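Local coordinates for hypothetical protein TTHA0636 (Thermus thermophilus HB8, PDB 1WWP) that is of unknown function but, as a nucleotidyltransferase substrate binding protein-like helical chain, probably serves as the substrate-binding partner of a nucleotidyltransferase, at residues L12-D17 / D105-M110; A25-F30 / S85-T90. All coordinates share one frame; numbering follows the deposited sequence.

Interaction 1. Residues L12-D17 / D105-M110; sequences LAFLED and DYARLM
F14 and R108 each set the gamma carbon beside the backbone N and opposite the carbonyl carbon (chi1 -58° and -59°), and R108 then runs extended from CG to NE, so that its guanidinium comes up against the phenyl ring. The two sit in an all-helical bundle of the nucleotidyltransferase substrate binding family: F14 follows the end of helix 2-13, R108 lies within helix 93-116. CE1 of F14 stands over one face of the guanidinium of R108, displaced toward its rim; the side chains meet obliquely, with the two planes 43° apart. NH2 and CZ of R108 are the guanidinium atoms closest to CE1 of F14. Both residues are exposed, whereas A13 and A107 are buried.

Deeper in, the contact turns purely apolar. A13 and A107 point their methyls at each other where the backbones come nearest, their CA atoms 7.3 Å apart, and CB of A13 is 4.5 Å from CB of A107. CZ of F14 also touches the A107 methyl, 3.8 Å from its CB. F14 also packs on P104 and A13 on L103, both about one turn before A107 on helix 93-116. CE1 of F14 comes to 3.6 Å from NH2 of R108.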
loop_
_atom_site.group_PDB
_atom_site.type_symbol
_atom_site.label_atom_id
_atom_site.label_comp_id
_atom_site.label_asym_id
_atom_site.label_seq_id
_atom_site.Cartn_x
_atom_site.Cartn_y
_atom_site.Cartn_z
ATOM N N LEU A 12 5.588 -10.749 11.519
ATOM C CA LEU A 12 5.298 -11.549 10.336
ATOM C C LEU A 12 6.439 -11.706 9.344
ATOM O O LEU A 12 6.492 -12.691 8.617
ATOM C CB LEU A 12 4.106 -10.941 9.598
ATOM C CG LEU A 12 2.779 -10.780 10.340
ATOM C CD1 LEU A 12 1.882 -9.797 9.586
ATOM C CD2 LEU A 12 2.106 -12.124 10.475
ATOM N N ALA A 13 7.344 -10.734 9.304
ATOM C CA ALA A 13 8.450 -10.771 8.348
ATOM C C ALA A 13 9.394 -11.966 8.486
ATOM O O ALA A 13 10.066 -12.343 7.526
ATOM C CB ALA A 13 9.241 -9.474 8.429
ATOM N N PHE A 14 9.433 -12.570 9.668
ATOM C CA PHE A 14 10.324 -13.700 9.909
ATOM C C PHE A 14 9.637 -15.052 9.881
ATOM O O PHE A 14 10.172 -16.042 10.377
ATOM C CB PHE A 14 11.055 -13.487 11.232
ATOM C CG PHE A 14 11.842 -12.212 11.266
ATOM C CD1 PHE A 14 12.889 -12.010 10.371
ATOM C CD2 PHE A 14 11.515 -11.193 12.156
ATOM C CE1 PHE A 14 13.602 -10.814 10.361
ATOM C CE2 PHE A 14 12.226 -9.989 12.152
ATOM C CZ PHE A 14 13.271 -9.805 11.249
ATOM N N LEU A 15 8.456 -15.093 9.274
ATOM C CA LEU A 15 7.704 -16.330 9.167
ATOM C C LEU A 15 8.273 -17.163 8.034
ATOM O O LEU A 15 8.396 -16.693 6.903
ATOM C CB LEU A 15 6.222 -16.033 8.911
ATOM C CG LEU A 15 5.507 -15.333 10.070
ATOM C CD1 LEU A 15 4.051 -15.101 9.717
ATOM C CD2 LEU A 15 5.620 -16.195 11.320
ATOM N N GLU A 16 8.615 -18.409 8.346
ATOM C CA GLU A 16 9.185 -19.320 7.366
ATOM C C GLU A 16 8.230 -19.652 6.214
ATOM O O GLU A 16 8.603 -19.542 5.050
ATOM C CB GLU A 16 9.632 -20.604 8.069
ATOM C CG GLU A 16 10.389 -21.581 7.183
ATOM C CD GLU A 16 10.913 -22.778 7.960
ATOM O OE1 GLU A 16 10.092 -23.524 8.537
ATOM O OE2 GLU A 16 12.148 -22.970 7.995
ATOM N N ASP A 17 7.004 -20.061 6.533
ATOM C CA ASP A 17 6.021 -20.401 5.498
ATOM C C ASP A 17 4.684 -19.723 5.805
ATOM O O ASP A 17 3.768 -20.344 6.343
ATOM C CB ASP A 17 5.830 -21.918 5.431
ATOM C CG ASP A 17 4.815 -22.335 4.380
ATOM O OD1 ASP A 17 4.547 -23.551 4.267
ATOM O OD2 ASP A 17 4.287 -21.451 3.669
ATOM N N ASP A 105 15.478 -8.842 5.633
ATOM C CA ASP A 105 16.571 -7.877 5.573
ATOM C C ASP A 105 16.092 -6.449 5.809
ATOM O O ASP A 105 16.734 -5.694 6.533
ATOM C CB ASP A 105 17.280 -7.952 4.222
ATOM C CG ASP A 105 17.982 -9.282 4.004
ATOM O OD1 ASP A 105 17.305 -10.329 4.068
ATOM O OD2 ASP A 105 19.212 -9.281 3.768
ATOM N N TYR A 106 14.972 -6.075 5.194
ATOM C CA TYR A 106 14.457 -4.718 5.373
ATOM C C TYR A 106 14.187 -4.468 6.847
ATOM O O TYR A 106 14.568 -3.431 7.386
ATOM C CB TYR A 106 13.173 -4.500 4.574
ATOM C CG TYR A 106 13.344 -4.610 3.088
ATOM C CD1 TYR A 106 14.603 -4.479 2.498
ATOM C CD2 TYR A 106 12.243 -4.817 2.253
ATOM C CE1 TYR A 106 14.759 -4.552 1.116
ATOM C CE2 TYR A 106 12.392 -4.890 0.862
ATOM C CZ TYR A 106 13.651 -4.758 0.309
ATOM O OH TYR A 106 13.812 -4.837 -1.048
ATOM N N ALA A 107 13.551 -5.439 7.500
ATOM C CA ALA A 107 13.234 -5.322 8.915
ATOM C C ALA A 107 14.506 -5.089 9.736
ATOM O O ALA A 107 14.551 -4.198 10.582
ATOM C CB ALA A 107 12.517 -6.583 9.394
ATOM N N ARG A 108 15.542 -5.880 9.483
ATOM C CA ARG A 108 16.795 -5.731 10.222
ATOM C C ARG A 108 17.448 -4.380 9.935
ATOM O O ARG A 108 17.847 -3.670 10.856
ATOM C CB ARG A 108 17.772 -6.853 9.857
ATOM C CG ARG A 108 17.256 -8.265 10.128
ATOM C CD ARG A 108 18.206 -9.321 9.572
ATOM N NE ARG A 108 17.592 -10.647 9.546
ATOM C CZ ARG A 108 17.274 -11.350 10.629
ATOM N NH1 ARG A 108 17.514 -10.861 11.838
ATOM N NH2 ARG A 108 16.706 -12.543 10.502
ATOM N N LEU A 109 17.555 -4.029 8.657
ATOM C CA LEU A 109 18.164 -2.755 8.265
ATOM C C LEU A 109 17.503 -1.581 8.992
ATOM O O LEU A 109 18.182 -0.743 9.590
ATOM C CB LEU A 109 18.033 -2.554 6.751
ATOM C CG LEU A 109 18.950 -1.586 5.983
ATOM C CD1 LEU A 109 18.087 -0.624 5.205
ATOM C CD2 LEU A 109 19.895 -0.841 6.916
HETATM N N MSE A 110 16.175 -1.532 8.950
HETATM C CA MSE A 110 15.446 -0.450 9.589
HETATM C C MSE A 110 15.627 -0.421 11.088
HETATM O O MSE A 110 15.736 0.654 11.683
HETATM C CB MSE A 110 13.958 -0.524 9.237
HETATM C CG MSE A 110 13.690 -0.257 7.757
HETATM SE SE MSE A 110 11.847 0.026 7.221
HETATM C CE MSE A 110 11.271 -1.800 6.899
#

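Interaction 2. Residues A25-F30 / S85-T90; sequences AAIQRF and SLTVHT
The backbone of 25-30 is regular helix, part of helix 20-49, while 85-90 carries the chain out of helix 71-86 into a turn, and the two come nearest at I27 and T87, whose CA atoms are 6.8 Å apart. I27 supplies both of its branches. The side chains of I27 and T87 run past each other in opposite directions, and CG2 of I27, anti to the backbone N, lies 3.8 Å from CG2 of T87. The other branch, CG1, is set beside the N (chi1 -69°) and carries CD1 toward T90 tip to tip, 3.9 Å from OG1 of T90 and about as far from its CB and CG2. F30 completes the apolar patch: the methyl of T87 comes to the edge of its ring, near the ring plane, with CD2 of F30 4.0 Å from CG2 of T87. The T87 methyl therefore touches both I27 and F30.

In this helical bundle the turn leads from helix 71-86 to helix 93-116, and 25-30 packs against it, burying all four touching residues. The contact is also part of the dimer interface.

Polar atoms of the turn are bonded within the chain and across the dimer. The hydroxyl of T87 bonds to E31 OE1 and to R84 O. T90 has its OG1 between the backbone N and the carbonyl carbon (chi1 62°), from where it donates to O of T87 at 2.8 Å, tilted 22° from the carbonyl plane. The same OG1 has a weak hydrogen bond with NE2 of Q28 of the second subunit, and Q28 OE1 of this chain bonds to T90 OG1 of the second subunit. Q28 of the second subunit packs on I27.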
loop_
_atom_site.group_PDB
_atom_site.type_symbol
_atom_site.label_atom_id
_atom_site.label_comp_id
_atom_site.label_asym_id
_atom_site.label_seq_id
_atom_site.Cartn_x
_atom_site.Cartn_y
_atom_site.Cartn_z
ATOM N N ALA A 25 -0.563 -9.301 4.844
ATOM C CA ALA A 25 -0.460 -8.487 6.047
ATOM C C ALA A 25 0.972 -7.985 6.253
ATOM O O ALA A 25 1.192 -6.861 6.689
ATOM C CB ALA A 25 -0.903 -9.303 7.271
ATOM N N ALA A 26 1.950 -8.832 5.962
ATOM C CA ALA A 26 3.354 -8.453 6.123
ATOM C C ALA A 26 3.678 -7.350 5.117
ATOM O O ALA A 26 4.459 -6.452 5.394
ATOM C CB ALA A 26 4.255 -9.648 5.879
ATOM N N ILE A 27 3.065 -7.423 3.947
ATOM C CA ILE A 27 3.315 -6.420 2.918
ATOM C C ILE A 27 2.727 -5.073 3.337
ATOM O O ILE A 27 3.350 -4.028 3.167
ATOM C CB ILE A 27 2.727 -6.891 1.579
ATOM C CG1 ILE A 27 3.536 -8.086 1.078
ATOM C CG2 ILE A 27 2.713 -5.756 0.572
ATOM C CD1 ILE A 27 2.909 -8.784 -0.117
ATOM N N GLN A 28 1.525 -5.109 3.901
ATOM C CA GLN A 28 0.866 -3.907 4.379
ATOM C C GLN A 28 1.714 -3.260 5.477
ATOM O O GLN A 28 1.932 -2.047 5.478
ATOM C CB GLN A 28 -0.531 -4.257 4.924
ATOM C CG GLN A 28 -1.201 -3.148 5.737
ATOM C CD GLN A 28 -1.650 -1.949 4.899
ATOM O OE1 GLN A 28 -2.202 -0.988 5.438
ATOM N NE2 GLN A 28 -1.421 -2.002 3.586
ATOM N N ARG A 29 2.207 -4.064 6.409
ATOM C CA ARG A 29 3.019 -3.529 7.502
ATOM C C ARG A 29 4.333 -2.979 7.005
ATOM O O ARG A 29 4.846 -1.995 7.528
ATOM C CB ARG A 29 3.258 -4.615 8.557
ATOM C CG ARG A 29 1.961 -5.067 9.209
ATOM C CD ARG A 29 2.141 -6.179 10.264
ATOM N NE ARG A 29 0.840 -6.416 10.888
ATOM C CZ ARG A 29 0.589 -7.277 11.870
ATOM N NH1 ARG A 29 1.556 -8.027 12.390
ATOM N NH2 ARG A 29 -0.652 -7.387 12.325
ATOM N N PHE A 30 4.905 -3.629 6.004
ATOM C CA PHE A 30 6.142 -3.123 5.435
ATOM C C PHE A 30 5.864 -1.701 4.897
ATOM O O PHE A 30 6.668 -0.779 5.067
ATOM C CB PHE A 30 6.586 -4.046 4.295
ATOM C CG PHE A 30 7.567 -3.413 3.349
ATOM C CD1 PHE A 30 8.799 -2.959 3.800
ATOM C CD2 PHE A 30 7.242 -3.252 2.000
ATOM C CE1 PHE A 30 9.700 -2.344 2.919
ATOM C CE2 PHE A 30 8.146 -2.631 1.105
ATOM C CZ PHE A 30 9.368 -2.180 1.568
ATOM N N SER A 85 7.256 0.506 -4.389
ATOM C CA SER A 85 6.455 0.886 -5.545
ATOM C C SER A 85 5.772 -0.329 -6.160
ATOM O O SER A 85 4.892 -0.191 -6.991
ATOM C CB SER A 85 7.321 1.603 -6.597
ATOM O OG SER A 85 8.319 0.738 -7.115
ATOM N N LEU A 86 6.163 -1.533 -5.750
ATOM C CA LEU A 86 5.532 -2.728 -6.298
ATOM C C LEU A 86 4.459 -3.376 -5.410
ATOM O O LEU A 86 3.734 -4.259 -5.860
ATOM C CB LEU A 86 6.591 -3.777 -6.622
ATOM C CG LEU A 86 7.431 -3.585 -7.883
ATOM C CD1 LEU A 86 8.588 -4.558 -7.871
ATOM C CD2 LEU A 86 6.549 -3.799 -9.104
ATOM N N THR A 87 4.341 -2.935 -4.162
ATOM C CA THR A 87 3.378 -3.538 -3.241
ATOM C C THR A 87 1.932 -3.513 -3.721
ATOM O O THR A 87 1.137 -4.401 -3.373
ATOM C CB THR A 87 3.440 -2.880 -1.846
ATOM O OG1 THR A 87 3.227 -1.473 -1.978
ATOM C CG2 THR A 87 4.794 -3.134 -1.187
ATOM N N VAL A 88 1.594 -2.515 -4.530
ATOM C CA VAL A 88 0.247 -2.396 -5.048
ATOM C C VAL A 88 -0.057 -3.378 -6.188
ATOM O O VAL A 88 -1.192 -3.477 -6.643
ATOM C CB VAL A 88 -0.056 -0.936 -5.506
ATOM C CG1 VAL A 88 0.790 -0.558 -6.731
ATOM C CG2 VAL A 88 -1.536 -0.799 -5.797
ATOM N N HIS A 89 0.952 -4.118 -6.634
ATOM C CA HIS A 89 0.751 -5.108 -7.694
ATOM C C HIS A 89 1.005 -6.510 -7.136
ATOM O O HIS A 89 1.249 -7.455 -7.888
ATOM C CB HIS A 89 1.700 -4.838 -8.878
ATOM C CG HIS A 89 1.513 -3.488 -9.504
ATOM N ND1 HIS A 89 2.345 -2.422 -9.240
ATOM C CD2 HIS A 89 0.562 -3.021 -10.350
ATOM C CE1 HIS A 89 1.918 -1.355 -9.895
ATOM N NE2 HIS A 89 0.837 -1.693 -10.576
ATOM N N THR A 90 0.938 -6.648 -5.815
ATOM C CA THR A 90 1.190 -7.942 -5.197
ATOM C C THR A 90 -0.014 -8.856 -5.210
ATOM O O THR A 90 -0.184 -9.711 -4.333
ATOM C CB THR A 90 1.708 -7.806 -3.752
ATOM O OG1 THR A 90 0.727 -7.152 -2.937
ATOM C CG2 THR A 90 3.001 -7.019 -3.741
#

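Overall arrangement
Interaction 2 is the buried contact of the pair; interaction 1 is only half buried, with F14 and R108 exposed and A13 and A107 buried. They share no helix: interaction 1 joins helix 2-13 to helix 93-116, interaction 2 joins helix 20-49 to the end of helix 71-86 and the turn after it. Their centres lie 13 Å apart, yet the segments touch, Y106 meeting F30 and L12 lying against A25, A26 and R29. Chemistry follows place: a phenyl ring bridging an alanine methyl and a surface guanidinium, against isoleucine, phenylalanine and threonine side chains whose hydroxyls bond to the chain and, weakly at T90, to the second subunit.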